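PDB 2C0R: phosphoserine aminotransferase from Bacillus circulans, which catalyses the reversible, pyridoxal phosphate-dependent transamination of 3-phosphohydroxypyruvate to phosphoserine, a step of serine biosynthesis, and also makes phosphohydroxythreonine. Local coordinates for residues E53-L58 with G67-F72; R287-V292 with T301-S306. The protein carries 1 engineered substitution. All blocks are in the same frame, centred on the assembly; numbering follows the deposited sequence.

Contact 1. Residues E53-L58 with G67-F72; sequences EAQARL and GYKVLF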
loop_
_atom_site.group_PDB
_atom_site.type_symbol
_atom_site.label_atom_id
_atom_site.label_comp_id
_atom_site.label_asym_id
_atom_site.label_seq_id
_atom_site.Cartn_x
_atom_site.Cartn_y
_atom_site.Cartn_z
ATOM N N GLU A 53 -12.327 11.896 -7.406
ATOM C CA GLU A 53 -13.253 12.500 -6.454
ATOM C C GLU A 53 -12.589 12.665 -5.093
ATOM O O GLU A 53 -12.809 13.662 -4.415
ATOM C CB GLU A 53 -14.532 11.642 -6.332
ATOM C CG GLU A 53 -15.602 12.157 -5.381
ATOM C CD GLU A 53 -16.634 11.091 -5.045
ATOM O OE1 GLU A 53 -16.816 10.146 -5.811
ATOM O OE2 GLU A 53 -17.246 11.126 -3.966
ATOM N N ALA A 54 -11.787 11.673 -4.724
ATOM C CA ALA A 54 -11.148 11.757 -3.408
ATOM C C ALA A 54 -10.252 12.996 -3.363
ATOM O O ALA A 54 -10.222 13.676 -2.355
ATOM C CB ALA A 54 -10.352 10.492 -3.125
ATOM N N GLN A 55 -9.499 13.233 -4.458
ATOM C CA GLN A 55 -8.642 14.396 -4.484
ATOM C C GLN A 55 -9.439 15.698 -4.401
ATOM O O GLN A 55 -9.116 16.576 -3.627
ATOM C CB GLN A 55 -7.830 14.361 -5.771
ATOM C CG GLN A 55 -6.930 13.161 -5.900
ATOM C CD GLN A 55 -6.317 13.181 -7.307
ATOM O OE1 GLN A 55 -5.815 14.225 -7.779
ATOM N NE2 GLN A 55 -6.361 12.039 -7.943
ATOM N N ALA A 56 -10.504 15.814 -5.194
ATOM C CA ALA A 56 -11.359 16.973 -5.190
ATOM C C ALA A 56 -12.031 17.178 -3.836
ATOM O O ALA A 56 -12.140 18.317 -3.369
ATOM C CB ALA A 56 -12.471 16.869 -6.241
ATOM N N ARG A 57 -12.490 16.113 -3.204
ATOM C CA ARG A 57 -13.129 16.342 -1.892
ATOM C C ARG A 57 -12.138 16.770 -0.837
ATOM O O ARG A 57 -12.453 17.569 0.040
ATOM C CB ARG A 57 -13.716 14.996 -1.445
ATOM C CG ARG A 57 -14.953 14.613 -2.171
ATOM C CD ARG A 57 -15.547 13.343 -1.584
ATOM N NE ARG A 57 -16.735 12.891 -2.266
ATOM C CZ ARG A 57 -17.798 13.538 -2.666
ATOM N NH1 ARG A 57 -17.912 14.850 -2.503
ATOM N NH2 ARG A 57 -18.803 12.923 -3.260
ATOM N N LEU A 58 -10.918 16.255 -0.889
ATOM C CA LEU A 58 -9.898 16.682 0.089
ATOM C C LEU A 58 -9.565 18.147 -0.127
ATOM O O LEU A 58 -9.542 18.905 0.835
ATOM C CB LEU A 58 -8.678 15.796 -0.077
ATOM C CG LEU A 58 -7.458 15.923 0.810
ATOM C CD1 LEU A 58 -7.634 16.399 2.212
ATOM C CD2 LEU A 58 -6.795 14.515 0.822
ATOM N N GLY A 67 -3.193 25.273 -7.060
ATOM C CA GLY A 67 -1.807 25.028 -7.259
ATOM C C GLY A 67 -1.263 23.845 -6.487
ATOM O O GLY A 67 -0.013 23.689 -6.456
ATOM N N TYR A 68 -2.111 23.048 -5.860
ATOM C CA TYR A 68 -1.695 21.866 -5.142
ATOM C C TYR A 68 -2.265 20.596 -5.742
ATOM O O TYR A 68 -3.414 20.563 -6.176
ATOM C CB TYR A 68 -2.184 21.889 -3.662
ATOM C CG TYR A 68 -1.398 22.927 -2.897
ATOM C CD1 TYR A 68 -1.736 24.276 -2.933
ATOM C CD2 TYR A 68 -0.316 22.542 -2.117
ATOM C CE1 TYR A 68 -0.988 25.196 -2.206
ATOM C CE2 TYR A 68 0.438 23.458 -1.393
ATOM C CZ TYR A 68 0.088 24.793 -1.447
ATOM O OH TYR A 68 0.819 25.734 -0.746
ATOM N N LYS A 69 -1.448 19.561 -5.767
ATOM C CA LYS A 69 -1.944 18.283 -6.253
ATOM C C LYS A 69 -2.032 17.300 -5.095
ATOM O O LYS A 69 -1.091 17.226 -4.290
ATOM C CB LYS A 69 -1.009 17.734 -7.329
ATOM C CG LYS A 69 -1.526 16.460 -7.993
ATOM C CD LYS A 69 -2.724 16.669 -8.908
ATOM C CE LYS A 69 -3.077 15.282 -9.468
ATOM N NZ LYS A 69 -4.409 15.262 -10.131
ATOM N N VAL A 70 -3.125 16.567 -5.025
ATOM C CA VAL A 70 -3.246 15.480 -4.064
ATOM C C VAL A 70 -2.712 14.200 -4.722
ATOM O O VAL A 70 -3.236 13.789 -5.753
ATOM C CB VAL A 70 -4.696 15.293 -3.606
ATOM C CG1 VAL A 70 -4.839 14.114 -2.667
ATOM C CG2 VAL A 70 -5.224 16.584 -2.992
ATOM N N LEU A 71 -1.678 13.633 -4.111
ATOM C CA LEU A 71 -1.118 12.383 -4.542
ATOM C C LEU A 71 -1.470 11.273 -3.568
ATOM O O LEU A 71 -1.561 11.529 -2.375
ATOM C CB LEU A 71 0.426 12.501 -4.630
ATOM C CG LEU A 71 0.937 13.695 -5.410
ATOM C CD1 LEU A 71 2.464 13.736 -5.321
ATOM C CD2 LEU A 71 0.471 13.704 -6.863
ATOM N N PHE A 72 -1.590 10.067 -4.084
ATOM C CA PHE A 72 -1.753 8.889 -3.255
ATOM C C PHE A 72 -0.532 8.015 -3.503
ATOM O O PHE A 72 -0.329 7.536 -4.649
ATOM C CB PHE A 72 -3.014 8.142 -3.613
ATOM C CG PHE A 72 -4.273 8.983 -3.419
ATOM C CD1 PHE A 72 -5.128 9.222 -4.487
ATOM C CD2 PHE A 72 -4.530 9.509 -2.155
ATOM C CE1 PHE A 72 -6.274 9.990 -4.364
ATOM C CE2 PHE A 72 -5.650 10.296 -2.047
ATOM C CZ PHE A 72 -6.487 10.565 -3.126
HETATM O O HOH W 1 -5.482 16.698 -6.814
#

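Contact 2. Residues R287-V292 with T301-S306; sequences RGCVDV and TFRLAS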
loop_
_atom_site.group_PDB
_atom_site.type_symbol
_atom_site.label_atom_id
_atom_site.label_comp_id
_atom_site.label_asym_id
_atom_site.label_seq_id
_atom_site.Cartn_x
_atom_site.Cartn_y
_atom_site.Cartn_z
ATOM N N ARG A 287 -1.188 12.156 35.477
ATOM C CA ARG A 287 -0.406 13.319 35.124
ATOM C C ARG A 287 -0.185 13.334 33.604
ATOM O O ARG A 287 0.104 12.271 33.018
ATOM C CB ARG A 287 0.985 13.310 35.715
ATOM C CG ARG A 287 1.165 13.353 37.200
ATOM C CD ARG A 287 2.517 12.958 37.749
ATOM N NE ARG A 287 3.544 12.385 36.893
ATOM C CZ ARG A 287 3.987 11.127 36.937
ATOM N NH1 ARG A 287 3.492 10.229 37.784
ATOM N NH2 ARG A 287 4.936 10.754 36.092
ATOM N N GLY A 288 -0.277 14.496 33.010
ATOM C CA GLY A 288 -0.003 14.541 31.565
ATOM C C GLY A 288 1.480 14.373 31.242
ATOM O O GLY A 288 2.326 14.473 32.139
ATOM N N CYS A 289 1.880 14.138 29.993
ATOM C CA CYS A 289 3.254 13.852 29.562
ATOM C C CYS A 289 3.965 14.880 28.689
ATOM O O CYS A 289 5.154 14.710 28.211
ATOM C CB CYS A 289 3.268 12.537 28.750
ATOM S SG CYS A 289 3.092 11.181 29.929
ATOM N N VAL A 290 3.110 15.909 28.496
ATOM C CA VAL A 290 3.608 17.148 27.870
ATOM C C VAL A 290 3.017 18.352 28.608
ATOM O O VAL A 290 2.076 18.268 29.397
ATOM C CB VAL A 290 3.257 17.253 26.367
ATOM C CG1 VAL A 290 3.682 16.016 25.622
ATOM C CG2 VAL A 290 1.760 17.460 26.220
ATOM N N ASP A 291 3.625 19.503 28.342
ATOM C CA ASP A 291 3.208 20.767 28.917
ATOM C C ASP A 291 1.799 21.107 28.452
ATOM O O ASP A 291 1.444 20.752 27.317
ATOM C CB ASP A 291 4.173 21.860 28.509
ATOM C CG ASP A 291 5.488 21.815 29.250
ATOM O OD1 ASP A 291 5.822 20.875 30.007
ATOM O OD2 ASP A 291 6.224 22.795 29.022
ATOM N N VAL A 292 1.025 21.771 29.284
ATOM C CA VAL A 292 -0.342 22.097 28.922
ATOM C C VAL A 292 -0.423 22.773 27.563
ATOM O O VAL A 292 -1.209 22.337 26.717
ATOM C CB VAL A 292 -0.997 22.971 30.011
ATOM C CG1 VAL A 292 -2.331 23.526 29.514
ATOM C CG2 VAL A 292 -1.180 22.175 31.298
ATOM N N THR A 301 -1.556 11.876 26.159
ATOM C CA THR A 301 -0.651 10.970 26.875
ATOM C C THR A 301 -0.638 11.346 28.336
ATOM O O THR A 301 -0.718 12.512 28.732
ATOM C CB THR A 301 0.745 11.033 26.254
ATOM O OG1 THR A 301 1.117 12.429 26.190
ATOM C CG2 THR A 301 0.710 10.481 24.818
ATOM N N PHE A 302 -0.589 10.296 29.157
ATOM C CA PHE A 302 -0.587 10.532 30.602
ATOM C C PHE A 302 0.032 9.335 31.324
ATOM O O PHE A 302 0.226 8.264 30.753
ATOM C CB PHE A 302 -2.002 10.847 31.112
ATOM C CG PHE A 302 -3.073 9.800 30.862
ATOM C CD1 PHE A 302 -3.518 9.048 31.935
ATOM C CD2 PHE A 302 -3.603 9.572 29.616
ATOM C CE1 PHE A 302 -4.505 8.095 31.750
ATOM C CE2 PHE A 302 -4.599 8.620 29.430
ATOM C CZ PHE A 302 -5.047 7.870 30.513
ATOM N N ARG A 303 0.362 9.607 32.608
ATOM C CA ARG A 303 1.061 8.616 33.383
ATOM C C ARG A 303 0.385 8.454 34.747
ATOM O O ARG A 303 -0.268 9.386 35.231
ATOM C CB ARG A 303 2.500 9.020 33.697
ATOM C CG ARG A 303 3.411 9.493 32.627
ATOM C CD ARG A 303 4.765 9.798 33.251
ATOM N NE ARG A 303 5.826 9.871 32.277
ATOM C CZ ARG A 303 6.287 9.127 31.294
ATOM N NH1 ARG A 303 5.773 7.958 30.940
ATOM N NH2 ARG A 303 7.336 9.576 30.602
ATOM N N LEU A 304 0.607 7.277 35.317
ATOM C CA LEU A 304 0.252 7.062 36.726
ATOM C C LEU A 304 1.545 7.022 37.536
ATOM O O LEU A 304 2.600 7.294 36.991
ATOM C CB LEU A 304 -0.524 5.767 36.885
ATOM C CG LEU A 304 -1.978 5.798 36.403
ATOM C CD1 LEU A 304 -2.093 6.004 34.910
ATOM C CD2 LEU A 304 -2.601 4.464 36.811
ATOM N N ALA A 305 1.472 6.694 38.820
ATOM C CA ALA A 305 2.602 6.861 39.738
ATOM C C ALA A 305 3.674 5.823 39.472
ATOM O O ALA A 305 4.846 6.029 39.815
ATOM C CB ALA A 305 2.122 6.749 41.168
ATOM N N SER A 306 3.269 4.715 38.869
ATOM C CA SER A 306 4.247 3.655 38.632
ATOM C C SER A 306 3.910 2.866 37.381
ATOM O O SER A 306 2.765 2.861 36.924
ATOM C CB SER A 306 4.285 2.663 39.802
ATOM O OG SER A 306 3.092 1.905 39.808
HETATM O O HOH W 2 -0.215 14.933 27.997
HETATM O O HOH W 3 7.305 12.658 29.403
#

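Contact 1. Residues E53-L58 with G67-F72
Ala-54 sets its CB 3.9 Å from CZ of Phe-72, where helix 45-61 packs on strand 68-73, an edge strand of the chain's seven-stranded mixed sheet. The axes of the two segments approach to 8.6 Å, at 132° to each other. Gln-55 has the largest part, touching Lys-69, Val-70 and Phe-72. Its CG lies anti to the carbonyl carbon (chi1 -61°), and the chain is extended beyond it. CG rests 3.6 Å from CE1 of Phe-72 and 3.8 Å from CB of Val-70. The amide stands 80° from the plane of the Phe-72 ring. Gln-55 OE1 accepts a hydrogen bond of 2.9 Å from NZ of Lys-69, in the carbonyl plane and on a lone pair. A water donates a second bond to OE1 at 2.7 Å and accepts one from N of Val-70. NE2 of Gln-55 bonds to O of His-51 and to OD1 of Asn-234, which also takes a bond from Lys-69 NZ. One turn on, Leu-58 CD2 meets CG1 of Val-70 at 4.0 Å. The bonds on both ends of the buried amide fix which way it is turned, and through the water it serves the Val-70 backbone N-H.

Contact 2. Residues R287-V292 with T301-S306
Arg-303 CG and Cys-289 SG both lie anti to their own carbonyl carbons, and the two atoms meet across the contact. For Arg-303 this puts CG beside the backbone N (chi1 -50°), and the chain then runs extended to NE. Cys-289 SG packs tightly on it, 3.2 Å from Arg-303 CG. The sulfur also lies over one face of the Arg-303 guanidinium, 3.8 Å above the plane and offset toward the rim. Arg-287 comes from the paired strand. Its chain is bent at chi3, which is nearly eclipsed at -8°. Arg-287 NH2 lies 3.0 Å from CD of Arg-303, and CB of Arg-303 sits over a face of the Arg-287 guanidinium. The two guanidinium planes are 43° apart. NH2 of Arg-287 and NE of Arg-303 are like charges only 4.0 Å apart, which probably repel.

The backbones form a beta hairpin, with 287-288 at the edge and 299-303 in the middle of a three-stranded antiparallel sheet. Arg-287 and Arg-303 are a hydrogen-bonded pair: Arg-287 N gives to Arg-303 O at 2.9 Å, and Arg-303 N to Arg-287 O at 2.7 Å. Gly-288 and Phe-302 follow as a non-hydrogen-bonded pair. The Phe-302 side chain packs on Leu-334 and Met-354.

NH1 of Arg-287 bonds weakly to Leu-304 O. Arg-303 NH1 bonds to Val-331 O, and a water links its NH2, weakly, to Cys-289 O. An alanine in place of Arg-303 would probably leave Val-331 O without this partner and open a gap beside the Cys-289 sulfur.

Beyond the paired residues, Cys-289 N reaches Thr-301 O by a weak bond of 3.3 Å. A water bridges the same two atoms and donates to Thr-301 O at 2.6 Å. The Thr-301 hydroxyl itself is bonded to Glu-155 O.

In the fold
Contact 1 comes first along the chain, and contact 2 follows much later. They lie on opposite sides of the chain's centre. Their centres are about 38 Å apart and their nearest atoms about 25 Å. They share no helix, strand or sheet. Contact 1 joins helix 45-61 to one edge strand of the seven-stranded mixed sheet, which in this fold type belongs to the cofactor-binding domain. Contact 2 belongs to the small antiparallel sheet 287-288, 299-303 and 334-337, toward the C-terminal end of the chain. A bound pyridoxal phosphate lies about 13 Å from the Phe-72 side chain, and one, not necessarily the same molecule, about 11 Å from that of Thr-301.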